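Local atomic coordinates of trehalose-6-phosphate phosphatase (Candida albicans, PDB entry 5DXI), a protein that belongs to the haloacid dehalogenase (HAD) superfamily of phosphatases and binds a magnesium ion, beryllium trifluoride and a glycan. Residues Q21-L26 / P225-C230; A107-S112 / V184-V189; E115-I120 / D165-E170; E246-W251 / Y264-V269. All coordinates share one frame; numbering follows the deposited sequence.

Interaction 1: residues Q21-L26 / P225-C230; sequences QRRLFL and PDFMLC
Phe25 lays the CE1 corner of its ring against two side chains of the neighbouring strand, Phe227 and Leu229. Leu229 CD2 meets that ring at its edge, 3.9 Å from CE1, while the Phe227 ring comes in obliquely, the two planes turned 59° apart and the centroids separated by 5.8 Å. Phe227 CG stands anti to the backbone N (chi1 180°), which places its ring beside Phe25, with Arg23 CB near Phe227 CD2. Tyr17 and Leu13 of helix 10-19 pack on this face. The opposite face carries Leu24, Leu26, Met228 and Cys230; Leu26 CB and Cys230 CB approach to 4.0 Å, and helices 191-199 and 235-253 cover them. Strands 23-27 and 227-232 run parallel and adjacent inside the mixed sheet of the Rossmann-like HAD core, with helices packed on both faces. Leu24 bonds to both sides of Met228: its N donates to Phe227 O at 2.8 Å, and its O accepts from Leu229 N. Leu26 N likewise donates to Leu229 O. Ahead of the strands, Asp226 uses its carboxylate as a clamp on the backbone of Gln21 and Arg22. OD2 takes the Gln21 N-H through its syn lone pair in a nearly straight bond of 2.9 Å, and OD1 takes Arg22 N at 2.8 Å from 31° outside the carboxylate plane. Asp226 N returns a bond to Arg22 O. The Arg22 guanidinium passes with one face toward OD2, NH2 4.1 Å away, so only charge links them; its NE instead bonds Leu224 O.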
loop_
_atom_site.group_PDB
_atom_site.type_symbol
_atom_site.label_atom_id
_atom_site.label_comp_id
_atom_site.label_asym_id
_atom_site.label_seq_id
_atom_site.Cartn_x
_atom_site.Cartn_y
_atom_site.Cartn_z
ATOM N N GLN A 21 4.187 6.037 22.102
ATOM C CA GLN A 21 2.841 6.291 22.621
ATOM C C GLN A 21 1.778 6.388 21.526
ATOM O O GLN A 21 0.621 6.033 21.751
ATOM C CB GLN A 21 2.809 7.582 23.438
ATOM C CG GLN A 21 3.616 7.578 24.714
ATOM C CD GLN A 21 3.455 8.883 25.472
ATOM O OE1 GLN A 21 2.339 9.269 25.830
ATOM N NE2 GLN A 21 4.566 9.575 25.718
ATOM N N ARG A 22 2.164 6.881 20.350
ATOM C CA ARG A 22 1.204 7.121 19.268
ATOM C C ARG A 22 1.642 6.394 18.004
ATOM O O ARG A 22 2.410 6.907 17.190
ATOM C CB ARG A 22 1.054 8.620 19.013
ATOM C CG ARG A 22 0.495 9.369 20.216
ATOM C CD ARG A 22 0.630 10.868 20.065
ATOM N NE ARG A 22 2.030 11.282 19.969
ATOM C CZ ARG A 22 2.826 11.479 21.017
ATOM N NH1 ARG A 22 2.367 11.296 22.249
ATOM N NH2 ARG A 22 4.083 11.850 20.832
ATOM N N ARG A 23 1.115 5.192 17.839
ATOM C CA ARG A 23 1.599 4.308 16.809
ATOM C C ARG A 23 0.682 4.324 15.599
ATOM O O ARG A 23 -0.544 4.280 15.739
ATOM C CB ARG A 23 1.714 2.914 17.397
ATOM C CG ARG A 23 2.442 2.950 18.745
ATOM C CD ARG A 23 2.856 1.579 19.156
ATOM N NE ARG A 23 3.359 1.478 20.526
ATOM C CZ ARG A 23 2.698 0.905 21.528
ATOM N NH1 ARG A 23 1.484 0.407 21.328
ATOM N NH2 ARG A 23 3.249 0.851 22.735
ATOM N N LEU A 24 1.271 4.364 14.412
ATOM C CA LEU A 24 0.499 4.333 13.173
ATOM C C LEU A 24 1.020 3.241 12.250
ATOM O O LEU A 24 2.175 3.287 11.774
ATOM C CB LEU A 24 0.554 5.689 12.468
ATOM C CG LEU A 24 -0.156 5.843 11.124
ATOM C CD1 LEU A 24 -1.668 5.651 11.256
ATOM C CD2 LEU A 24 0.166 7.209 10.527
ATOM N N PHE A 25 0.167 2.256 12.001
ATOM C CA PHE A 25 0.468 1.166 11.089
ATOM C C PHE A 25 -0.159 1.419 9.722
ATOM O O PHE A 25 -1.367 1.701 9.619
ATOM C CB PHE A 25 -0.039 -0.167 11.665
ATOM C CG PHE A 25 0.656 -0.580 12.938
ATOM C CD1 PHE A 25 1.829 -1.321 12.895
ATOM C CD2 PHE A 25 0.159 -0.192 14.177
ATOM C CE1 PHE A 25 2.479 -1.691 14.067
ATOM C CE2 PHE A 25 0.807 -0.554 15.352
ATOM C CZ PHE A 25 1.967 -1.311 15.295
ATOM N N LEU A 26 0.655 1.285 8.678
ATOM C CA LEU A 26 0.245 1.571 7.309
ATOM C C LEU A 26 0.501 0.351 6.442
ATOM O O LEU A 26 1.598 0.165 5.884
ATOM C CB LEU A 26 1.003 2.781 6.772
ATOM C CG LEU A 26 0.912 3.999 7.686
ATOM C CD1 LEU A 26 2.085 4.971 7.424
ATOM C CD2 LEU A 26 -0.433 4.698 7.522
ATOM N N PRO A 225 2.284 10.960 15.226
ATOM C CA PRO A 225 2.742 9.597 15.505
ATOM C C PRO A 225 4.221 9.614 15.881
ATOM O O PRO A 225 4.963 10.448 15.362
ATOM C CB PRO A 225 2.525 8.866 14.175
ATOM C CG PRO A 225 1.559 9.723 13.408
ATOM C CD PRO A 225 1.864 11.126 13.826
ATOM N N ASP A 226 4.640 8.744 16.791
ATOM C CA ASP A 226 6.057 8.655 17.124
ATOM C C ASP A 226 6.595 7.281 16.742
ATOM O O ASP A 226 7.756 6.956 16.998
ATOM C CB ASP A 226 6.283 8.941 18.611
ATOM C CG ASP A 226 5.465 8.031 19.512
ATOM O OD1 ASP A 226 4.580 7.305 18.999
ATOM O OD2 ASP A 226 5.692 8.048 20.739
ATOM N N PHE A 227 5.731 6.492 16.111
ATOM C CA PHE A 227 6.063 5.170 15.595
ATOM C C PHE A 227 5.216 4.921 14.357
ATOM O O PHE A 227 3.984 4.912 14.435
ATOM C CB PHE A 227 5.798 4.088 16.648
ATOM C CG PHE A 227 6.107 2.690 16.185
ATOM C CD1 PHE A 227 7.340 2.116 16.446
ATOM C CD2 PHE A 227 5.164 1.943 15.504
ATOM C CE1 PHE A 227 7.629 0.821 16.029
ATOM C CE2 PHE A 227 5.445 0.652 15.081
ATOM C CZ PHE A 227 6.677 0.089 15.344
ATOM N N MET A 228 5.868 4.739 13.218
ATOM C CA MET A 228 5.166 4.466 11.975
ATOM C C MET A 228 5.761 3.236 11.300
ATOM O O MET A 228 6.950 3.216 10.957
ATOM C CB MET A 228 5.226 5.683 11.036
ATOM C CG MET A 228 4.409 6.892 11.496
ATOM S SD MET A 228 5.329 8.449 11.440
ATOM C CE MET A 228 6.417 8.227 12.851
ATOM N N LEU A 229 4.946 2.203 11.120
ATOM C CA LEU A 229 5.411 1.004 10.431
ATOM C C LEU A 229 4.611 0.829 9.153
ATOM O O LEU A 229 3.376 0.727 9.178
ATOM C CB LEU A 229 5.291 -0.235 11.313
ATOM C CG LEU A 229 5.565 -1.573 10.626
ATOM C CD1 LEU A 229 7.003 -1.616 10.082
ATOM C CD2 LEU A 229 5.313 -2.749 11.583
ATOM N N CYS A 230 5.322 0.806 8.037
ATOM C CA CYS A 230 4.681 0.770 6.731
ATOM C C CYS A 230 5.238 -0.382 5.912
ATOM O O CYS A 230 6.456 -0.481 5.717
ATOM C CB CYS A 230 4.895 2.097 6.006
ATOM S SG CYS A 230 4.253 2.206 4.320
#

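Interaction 2: residues A107-S112 / V184-V189; sequences ASFDMS and VRPKFV
Phe109 reaches from its loop toward the end of strand 181-186, CB leading in the direction of the other segment and CG set anti to the carbonyl carbon (chi1 -76°). Beyond CG, one side of the ring does the touching. CD2 lies 3.9 Å from Pro186 CB, which approaches obliquely. The next atom, CE2, meets Val189 CG1 at 3.5 Å; this methyl sits at the ring edge, near its plane, and the two side chains reach toward each other tip to tip. At the far end, CZ comes within 3.9 Å of Phe188 CB, again obliquely, the two phenylalanine side chains crossing at about a right angle as the Phe188 ring leads away. Met111 adds a looser touch, its CE 4.3 Å from Pro186 CG, and Trp113 of helix 113-126 also packs on Pro186. Next to Phe109, Asp110 forms an Asx turn: OD1 accepts Ser112 N at 2.9 Å, from well above the carboxylate plane, and also Ser112 OG, which has Tyr171 OH as a further partner. On the other segment, Arg185 NH1 donates to Pro186 O at 2.9 Å. The contact thus joins the loop between strand 103-104 and helix 113-126 to the end of cap strand 181-186, where the chain passes on toward Lys191 of the beryllium trifluoride pocket. No hydrogen bond crosses between the segments: Phe109 and, more loosely, Met111 make an apolar touch that no donor or acceptor fixes.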
loop_
_atom_site.group_PDB
_atom_site.type_symbol
_atom_site.label_atom_id
_atom_site.label_comp_id
_atom_site.label_asym_id
_atom_site.label_seq_id
_atom_site.Cartn_x
_atom_site.Cartn_y
_atom_site.Cartn_z
ATOM N N ALA A 107 -13.219 12.368 -6.520
ATOM C CA ALA A 107 -14.591 12.699 -6.909
ATOM C C ALA A 107 -14.668 13.872 -7.897
ATOM O O ALA A 107 -15.611 13.974 -8.677
ATOM C CB ALA A 107 -15.424 13.000 -5.671
ATOM N N SER A 108 -13.691 14.766 -7.857
ATOM C CA SER A 108 -13.738 15.942 -8.718
ATOM C C SER A 108 -12.897 15.762 -9.981
ATOM O O SER A 108 -12.841 16.658 -10.831
ATOM C CB SER A 108 -13.279 17.180 -7.950
ATOM O OG SER A 108 -11.912 17.073 -7.583
ATOM N N PHE A 109 -12.230 14.614 -10.097
ATOM C CA PHE A 109 -11.345 14.360 -11.235
ATOM C C PHE A 109 -12.079 13.946 -12.512
ATOM O O PHE A 109 -13.151 13.351 -12.466
ATOM C CB PHE A 109 -10.295 13.295 -10.883
ATOM C CG PHE A 109 -9.176 13.802 -10.007
ATOM C CD1 PHE A 109 -8.746 15.120 -10.099
ATOM C CD2 PHE A 109 -8.520 12.957 -9.129
ATOM C CE1 PHE A 109 -7.705 15.588 -9.299
ATOM C CE2 PHE A 109 -7.477 13.416 -8.339
ATOM C CZ PHE A 109 -7.072 14.727 -8.419
ATOM N N ASP A 110 -11.489 14.301 -13.649
ATOM C CA ASP A 110 -11.970 13.888 -14.963
ATOM C C ASP A 110 -11.762 12.380 -15.180
ATOM O O ASP A 110 -10.641 11.879 -15.064
ATOM C CB ASP A 110 -11.250 14.708 -16.042
ATOM C CG ASP A 110 -11.560 14.248 -17.467
ATOM O OD1 ASP A 110 -12.589 13.580 -17.704
ATOM O OD2 ASP A 110 -10.752 14.567 -18.364
ATOM N N MET A 111 -12.840 11.676 -15.515
ATOM C CA MET A 111 -12.809 10.224 -15.675
ATOM C C MET A 111 -12.905 9.757 -17.129
ATOM O O MET A 111 -13.060 8.565 -17.389
ATOM C CB MET A 111 -13.946 9.594 -14.866
ATOM C CG MET A 111 -13.782 9.747 -13.365
ATOM S SD MET A 111 -12.267 8.929 -12.829
ATOM C CE MET A 111 -11.849 9.845 -11.349
ATOM N N SER A 112 -12.781 10.675 -18.081
ATOM C CA SER A 112 -13.025 10.318 -19.477
ATOM C C SER A 112 -11.904 9.470 -20.076
ATOM O O SER A 112 -12.046 8.913 -21.161
ATOM C CB SER A 112 -13.251 11.580 -20.316
ATOM O OG SER A 112 -12.092 12.391 -20.371
ATOM N N VAL A 184 -4.046 1.634 -14.121
ATOM C CA VAL A 184 -4.127 3.043 -14.485
ATOM C C VAL A 184 -5.036 3.803 -13.523
ATOM O O VAL A 184 -6.151 3.375 -13.230
ATOM C CB VAL A 184 -4.645 3.227 -15.924
ATOM C CG1 VAL A 184 -4.752 4.703 -16.262
ATOM C CG2 VAL A 184 -3.715 2.523 -16.919
ATOM N N ARG A 185 -4.548 4.924 -13.013
ATOM C CA ARG A 185 -5.345 5.729 -12.114
ATOM C C ARG A 185 -4.845 7.174 -12.177
ATOM O O ARG A 185 -3.743 7.409 -12.671
ATOM C CB ARG A 185 -5.275 5.156 -10.698
ATOM C CG ARG A 185 -3.905 5.188 -10.127
ATOM C CD ARG A 185 -3.866 5.845 -8.759
ATOM N NE ARG A 185 -2.559 5.592 -8.167
ATOM C CZ ARG A 185 -1.453 6.234 -8.515
ATOM N NH1 ARG A 185 -1.501 7.207 -9.420
ATOM N NH2 ARG A 185 -0.303 5.922 -7.943
ATOM N N PRO A 186 -5.666 8.138 -11.699
ATOM C CA PRO A 186 -5.285 9.555 -11.722
ATOM C C PRO A 186 -3.956 9.747 -11.040
ATOM O O PRO A 186 -3.675 9.068 -10.049
ATOM C CB PRO A 186 -6.405 10.246 -10.936
ATOM C CG PRO A 186 -7.586 9.343 -11.095
ATOM C CD PRO A 186 -7.004 7.947 -11.104
ATOM N N LYS A 187 -3.134 10.626 -11.594
ATOM C CA LYS A 187 -1.785 10.793 -11.108
ATOM C C LYS A 187 -1.761 11.479 -9.749
ATOM O O LYS A 187 -0.850 11.249 -8.950
ATOM C CB LYS A 187 -0.941 11.569 -12.128
ATOM C CG LYS A 187 0.543 11.535 -11.821
ATOM C CD LYS A 187 1.404 11.796 -13.059
ATOM C CE LYS A 187 1.466 13.264 -13.401
ATOM N NZ LYS A 187 2.247 14.011 -12.375
ATOM N N PHE A 188 -2.750 12.319 -9.473
ATOM C CA PHE A 188 -2.663 13.154 -8.281
ATOM C C PHE A 188 -3.402 12.578 -7.071
ATOM O O PHE A 188 -3.516 13.242 -6.042
ATOM C CB PHE A 188 -3.168 14.566 -8.608
ATOM C CG PHE A 188 -2.344 15.247 -9.666
ATOM C CD1 PHE A 188 -1.059 15.685 -9.381
ATOM C CD2 PHE A 188 -2.834 15.416 -10.951
ATOM C CE1 PHE A 188 -0.283 16.296 -10.357
ATOM C CE2 PHE A 188 -2.064 16.020 -11.930
ATOM C CZ PHE A 188 -0.786 16.460 -11.631
ATOM N N VAL A 189 -3.898 11.349 -7.206
ATOM C CA VAL A 189 -4.235 10.505 -6.054
ATOM C C VAL A 189 -3.274 9.303 -6.048
ATOM O O VAL A 189 -2.977 8.746 -7.107
ATOM C CB VAL A 189 -5.701 10.008 -6.075
ATOM C CG1 VAL A 189 -6.688 11.144 -5.769
ATOM C CG2 VAL A 189 -6.033 9.323 -7.394
#

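Interaction 3: residues E115-I120 / D165-E170; sequences EKVDDI and DTVAKE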
loop_
_atom_site.group_PDB
_atom_site.type_symbol
_atom_site.label_atom_id
_atom_site.label_comp_id
_atom_site.label_asym_id
_atom_site.label_seq_id
_atom_site.Cartn_x
_atom_site.Cartn_y
_atom_site.Cartn_z
ATOM N N GLU A 115 -12.488 4.945 -20.561
ATOM C CA GLU A 115 -12.888 4.175 -21.728
ATOM C C GLU A 115 -11.758 4.004 -22.723
ATOM O O GLU A 115 -11.668 2.975 -23.385
ATOM C CB GLU A 115 -14.093 4.816 -22.408
ATOM C CG GLU A 115 -15.337 4.767 -21.548
ATOM C CD GLU A 115 -15.664 3.351 -21.084
ATOM O OE1 GLU A 115 -15.571 2.400 -21.904
ATOM O OE2 GLU A 115 -15.983 3.186 -19.882
ATOM N N LYS A 116 -10.880 4.994 -22.811
ATOM C CA LYS A 116 -9.739 4.873 -23.695
ATOM C C LYS A 116 -8.775 3.810 -23.173
ATOM O O LYS A 116 -8.240 3.022 -23.947
ATOM C CB LYS A 116 -9.049 6.221 -23.876
ATOM C CG LYS A 116 -9.913 7.206 -24.659
ATOM C CD LYS A 116 -9.287 8.585 -24.785
ATOM C CE LYS A 116 -10.220 9.524 -25.556
ATOM N NZ LYS A 116 -9.756 10.935 -25.485
ATOM N N VAL A 117 -8.555 3.792 -21.862
ATOM C CA VAL A 117 -7.724 2.757 -21.256
ATOM C C VAL A 117 -8.388 1.386 -21.432
ATOM O O VAL A 117 -7.727 0.408 -21.782
ATOM C CB VAL A 117 -7.458 3.052 -19.765
ATOM C CG1 VAL A 117 -6.841 1.839 -19.066
ATOM C CG2 VAL A 117 -6.551 4.272 -19.634
ATOM N N ASP A 118 -9.694 1.335 -21.190
ATOM C CA ASP A 118 -10.481 0.120 -21.343
ATOM C C ASP A 118 -10.334 -0.450 -22.754
ATOM O O ASP A 118 -10.059 -1.636 -22.927
ATOM C CB ASP A 118 -11.955 0.404 -21.044
ATOM C CG ASP A 118 -12.759 -0.855 -20.746
ATOM O OD1 ASP A 118 -12.172 -1.943 -20.582
ATOM O OD2 ASP A 118 -13.991 -0.746 -20.665
ATOM N N ASP A 119 -10.518 0.408 -23.756
ATOM C CA ASP A 119 -10.355 0.030 -25.159
ATOM C C ASP A 119 -8.974 -0.549 -25.430
ATOM O O ASP A 119 -8.831 -1.544 -26.137
ATOM C CB ASP A 119 -10.598 1.237 -26.069
ATOM C CG ASP A 119 -12.070 1.595 -26.175
ATOM O OD1 ASP A 119 -12.907 0.823 -25.664
ATOM O OD2 ASP A 119 -12.386 2.654 -26.754
ATOM N N ILE A 120 -7.955 0.075 -24.861
ATOM C CA ILE A 120 -6.599 -0.393 -25.078
ATOM C C ILE A 120 -6.402 -1.759 -24.398
ATOM O O ILE A 120 -5.799 -2.664 -24.980
ATOM C CB ILE A 120 -5.573 0.642 -24.573
ATOM C CG1 ILE A 120 -5.647 1.893 -25.453
ATOM C CG2 ILE A 120 -4.162 0.058 -24.567
ATOM C CD1 ILE A 120 -4.860 3.089 -24.933
ATOM N N ASP A 165 2.239 6.527 -24.355
ATOM C CA ASP A 165 2.386 7.401 -25.516
ATOM C C ASP A 165 1.083 8.087 -25.900
ATOM O O ASP A 165 1.096 9.082 -26.623
ATOM C CB ASP A 165 2.919 6.619 -26.715
ATOM C CG ASP A 165 4.400 6.299 -26.597
ATOM O OD1 ASP A 165 5.156 7.101 -25.993
ATOM O OD2 ASP A 165 4.797 5.227 -27.098
ATOM N N THR A 166 -0.036 7.561 -25.412
ATOM C CA THR A 166 -1.343 8.116 -25.748
ATOM C C THR A 166 -2.053 8.706 -24.530
ATOM O O THR A 166 -1.947 9.906 -24.263
ATOM C CB THR A 166 -2.254 7.050 -26.401
ATOM O OG1 THR A 166 -2.369 5.908 -25.540
ATOM C CG2 THR A 166 -1.674 6.605 -27.735
ATOM N N VAL A 167 -2.780 7.859 -23.808
ATOM C CA VAL A 167 -3.585 8.290 -22.672
ATOM C C VAL A 167 -2.791 9.088 -21.644
ATOM O O VAL A 167 -3.266 10.107 -21.141
ATOM C CB VAL A 167 -4.239 7.080 -21.963
ATOM C CG1 VAL A 167 -5.078 7.536 -20.777
ATOM C CG2 VAL A 167 -5.094 6.288 -22.943
ATOM N N ALA A 168 -1.572 8.647 -21.350
ATOM C CA ALA A 168 -0.792 9.295 -20.299
ATOM C C ALA A 168 -0.270 10.664 -20.748
ATOM O O ALA A 168 0.124 11.489 -19.921
ATOM C CB ALA A 168 0.361 8.404 -19.860
ATOM N N LYS A 169 -0.295 10.908 -22.056
ATOM C CA LYS A 169 0.040 12.224 -22.587
ATOM C C LYS A 169 -1.178 13.147 -22.544
ATOM O O LYS A 169 -1.063 14.325 -22.220
ATOM C CB LYS A 169 0.556 12.114 -24.027
ATOM C CG LYS A 169 1.837 11.310 -24.203
ATOM C CD LYS A 169 3.054 12.148 -23.901
ATOM C CE LYS A 169 4.325 11.310 -23.914
ATOM N NZ LYS A 169 4.805 11.064 -25.304
ATOM N N GLU A 170 -2.346 12.595 -22.850
ATOM C CA GLU A 170 -3.573 13.376 -22.921
ATOM C C GLU A 170 -4.199 13.656 -21.557
ATOM O O GLU A 170 -4.886 14.659 -21.386
ATOM C CB GLU A 170 -4.598 12.674 -23.809
ATOM C CG GLU A 170 -5.827 13.525 -24.099
ATOM C CD GLU A 170 -6.896 12.775 -24.869
ATOM O OE1 GLU A 170 -6.645 11.604 -25.249
ATOM O OE2 GLU A 170 -7.997 13.347 -25.063
#
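Lys116 NZ is gripped by the Glu170 carboxylate and by a tyrosine hydroxyl. It forms a salt bridge with Glu170 OE2 at 3.0 Å and a weak hydrogen bond to OE1 at 3.2 Å, while Tyr171 OH is its further hydrogen-bond partner. Lys116 stays extended beyond CG and crosses the likewise extended Glu170 at about a right angle, a bridge at the exposed border of the contact. Deeper in, Val167 is wedged between residues one turn apart on helix 113-126. Its CG1, anti to the backbone N (chi1 180°), meets Val117 CG2 at 3.8 Å. Its CG2 lies 3.8 Å from Ile120 CD1 and more loosely against Lys116 CB. Ile120 CD1 also touches Thr166 OG1, whose hydrogen bond goes to Glu162 O in the preceding helix. Thr166 separates helix 149-165 from the short helix 167-170, and its carbonyl O accepts both Lys169 N and Glu170 N. Leu163 and Val173 continue the apolar layer around the valines. Helix 113-126 and the short helix 167-170, meeting on an antiparallel sheet, belong to the alpha/beta cap that HAD phosphatases of this kind carry beside their core.

Interaction 4: residues E246-W251 / Y264-V269; sequences EINKKW and YGVYPV
Trp251 sets its CB over one face of the Tyr264 ring, 3.9 Å from the centroid and 14° off the normal, a CH-pi contact. Its indole then turns an edge toward the same ring, the planes 66° apart, in an edge-to-face pair. CE3 lies 3.7 Å from Tyr264 CB, CZ3 reaches 3.9 Å from Val266 CG2, and Tyr264 OH comes 3.2 Å from Trp251 O. Asn248, one turn earlier on the helix, brings OD1 to the tyrosine from another direction: in the ring plane, at the edge, 3.5 Å from CD2. Its CG stands anti to the backbone N (chi1 -166°), and OD1 also touches Val266 CG2. Helix 235-253 here packs against the strand that follows it, within the beta-alpha-beta unit formed by strand 227-232, this helix and strand 266-271. One water bridges helix and strand entrance. It donates to Asn248 OD1 at 2.6 Å and accepts from Tyr264 N and Val266 N, so the amide oxygen is linked to the backbone where the chain enters the strand. Between those two residues Gly265 turns the chain with a positive phi. Farther out, Arg256 accepts a hydrogen bond from Tyr264 OH at its carbonyl O and makes a cation-pi contact with the Trp251 ring. Ile247 CG2 lies over one indole face, 3.5 Å above the plane and toward its rim, and Met228 of the adjoining strand packs on both Trp251 and Val266.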
loop_
_atom_site.group_PDB
_atom_site.type_symbol
_atom_site.label_atom_id
_atom_site.label_comp_id
_atom_site.label_asym_id
_atom_site.label_seq_id
_atom_site.Cartn_x
_atom_site.Cartn_y
_atom_site.Cartn_z
ATOM N N GLU A 246 10.299 11.443 2.841
ATOM C CA GLU A 246 10.190 12.893 2.739
ATOM C C GLU A 246 9.770 13.534 4.062
ATOM O O GLU A 246 10.307 14.563 4.461
ATOM C CB GLU A 246 9.207 13.247 1.630
ATOM C CG GLU A 246 9.713 12.830 0.257
ATOM C CD GLU A 246 8.755 13.202 -0.858
ATOM O OE1 GLU A 246 7.578 13.521 -0.558
ATOM O OE2 GLU A 246 9.189 13.173 -2.031
ATOM N N ILE A 247 8.816 12.917 4.749
ATOM C CA ILE A 247 8.375 13.436 6.034
ATOM C C ILE A 247 9.509 13.350 7.060
ATOM O O ILE A 247 9.758 14.298 7.814
ATOM C CB ILE A 247 7.131 12.686 6.535
ATOM C CG1 ILE A 247 5.925 13.076 5.678
ATOM C CG2 ILE A 247 6.872 12.999 7.998
ATOM C CD1 ILE A 247 4.705 12.157 5.843
ATOM N N ASN A 248 10.215 12.226 7.055
ATOM C CA ASN A 248 11.345 12.029 7.950
ATOM C C ASN A 248 12.410 13.082 7.710
ATOM O O ASN A 248 12.937 13.671 8.656
ATOM C CB ASN A 248 11.956 10.644 7.743
ATOM C CG ASN A 248 12.907 10.248 8.855
ATOM O OD1 ASN A 248 12.481 9.886 9.947
ATOM N ND2 ASN A 248 14.206 10.321 8.580
ATOM N N LYS A 249 12.683 13.354 6.437
ATOM C CA LYS A 249 13.709 14.325 6.086
ATOM C C LYS A 249 13.237 15.741 6.441
ATOM O O LYS A 249 14.035 16.586 6.844
ATOM C CB LYS A 249 14.068 14.240 4.604
ATOM C CG LYS A 249 15.141 15.225 4.212
ATOM C CD LYS A 249 15.517 15.147 2.745
ATOM C CE LYS A 249 16.664 16.118 2.452
ATOM N NZ LYS A 249 17.197 15.993 1.069
ATOM N N LYS A 250 11.935 15.981 6.314
ATOM C CA LYS A 250 11.345 17.267 6.677
ATOM C C LYS A 250 11.542 17.471 8.178
ATOM O O LYS A 250 11.951 18.551 8.628
ATOM C CB LYS A 250 9.857 17.309 6.304
ATOM C CG LYS A 250 9.084 18.526 6.792
ATOM C CD LYS A 250 9.496 19.737 5.971
ATOM C CE LYS A 250 8.560 20.922 6.154
ATOM N NZ LYS A 250 8.591 21.491 7.529
ATOM N N TRP A 251 11.262 16.423 8.951
ATOM C CA TRP A 251 11.479 16.471 10.393
ATOM C C TRP A 251 12.952 16.682 10.794
ATOM O O TRP A 251 13.215 17.342 11.798
ATOM C CB TRP A 251 10.944 15.202 11.043
ATOM C CG TRP A 251 9.445 15.160 11.114
ATOM C CD1 TRP A 251 8.584 16.216 10.992
ATOM C CD2 TRP A 251 8.627 14.001 11.320
ATOM N NE1 TRP A 251 7.282 15.779 11.107
ATOM C CE2 TRP A 251 7.286 14.425 11.312
ATOM C CE3 TRP A 251 8.904 12.641 11.501
ATOM C CZ2 TRP A 251 6.219 13.538 11.480
ATOM C CZ3 TRP A 251 7.856 11.770 11.679
ATOM C CH2 TRP A 251 6.524 12.219 11.664
ATOM N N TYR A 264 12.969 9.120 14.279
ATOM C CA TYR A 264 11.636 9.639 14.499
ATOM C C TYR A 264 10.618 8.497 14.488
ATOM O O TYR A 264 9.410 8.729 14.441
ATOM C CB TYR A 264 11.299 10.686 13.445
ATOM C CG TYR A 264 12.210 11.896 13.509
ATOM C CD1 TYR A 264 12.160 12.774 14.589
ATOM C CD2 TYR A 264 13.101 12.170 12.481
ATOM C CE1 TYR A 264 12.985 13.883 14.648
ATOM C CE2 TYR A 264 13.926 13.274 12.529
ATOM C CZ TYR A 264 13.865 14.125 13.615
ATOM O OH TYR A 264 14.687 15.227 13.659
ATOM N N GLY A 265 11.115 7.264 14.533
ATOM C CA GLY A 265 10.239 6.102 14.558
ATOM C C GLY A 265 9.637 5.719 13.214
ATOM O O GLY A 265 8.643 4.990 13.165
ATOM N N VAL A 266 10.264 6.149 12.120
ATOM C CA VAL A 266 9.710 5.894 10.794
ATOM C C VAL A 266 10.299 4.630 10.154
ATOM O O VAL A 266 11.498 4.562 9.869
ATOM C CB VAL A 266 9.948 7.098 9.867
ATOM C CG1 VAL A 266 9.287 6.874 8.518
ATOM C CG2 VAL A 266 9.414 8.367 10.512
ATOM N N TYR A 267 9.455 3.629 9.905
ATOM C CA TYR A 267 9.958 2.378 9.345
ATOM C C TYR A 267 9.232 1.968 8.050
ATOM O O TYR A 267 8.236 1.230 8.081
ATOM C CB TYR A 267 9.870 1.253 10.380
ATOM C CG TYR A 267 10.627 1.527 11.670
ATOM C CD1 TYR A 267 11.991 1.260 11.779
ATOM C CD2 TYR A 267 9.966 2.016 12.792
ATOM C CE1 TYR A 267 12.682 1.503 12.959
ATOM C CE2 TYR A 267 10.640 2.256 13.974
ATOM C CZ TYR A 267 11.997 1.999 14.052
ATOM O OH TYR A 267 12.651 2.239 15.237
ATOM N N PRO A 268 9.720 2.462 6.902
ATOM C CA PRO A 268 9.197 1.947 5.633
ATOM C C PRO A 268 9.916 0.660 5.254
ATOM O O PRO A 268 11.143 0.641 5.112
ATOM C CB PRO A 268 9.492 3.065 4.637
ATOM C CG PRO A 268 10.657 3.817 5.231
ATOM C CD PRO A 268 10.673 3.578 6.718
ATOM N N VAL A 269 9.146 -0.408 5.078
ATOM C CA VAL A 269 9.713 -1.740 4.936
ATOM C C VAL A 269 9.138 -2.442 3.710
ATOM O O VAL A 269 7.923 -2.624 3.604
ATOM C CB VAL A 269 9.432 -2.595 6.192
ATOM C CG1 VAL A 269 10.108 -3.949 6.069
ATOM C CG2 VAL A 269 9.898 -1.869 7.453
HETATM O O HOH W 1 12.636 8.063 11.742
#

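Overall arrangement
Interactions 1 and 4 belong to the core, interaction 3 to the cap, and interaction 2 lies where cap joins core. The core pair has centres 10 Å apart and shares strand 227-232, which lies between strands 23-27 and 266-271 in the mixed sheet; Met228 and Cys230 bond onward to Tyr267 and Val269. Interactions 2 and 3 lie 13 Å apart between centres and meet where Val184 touches Val117. Along the chain, interaction 3 is nested within interaction 2, and both within the loop closed by interaction 1; interaction 4 follows. The cap elements lie between strand 103-104 and helix 191-199. Asp28, Asp30 and Asp233 bind magnesium; Lys191 lines the beryllium trifluoride pocket.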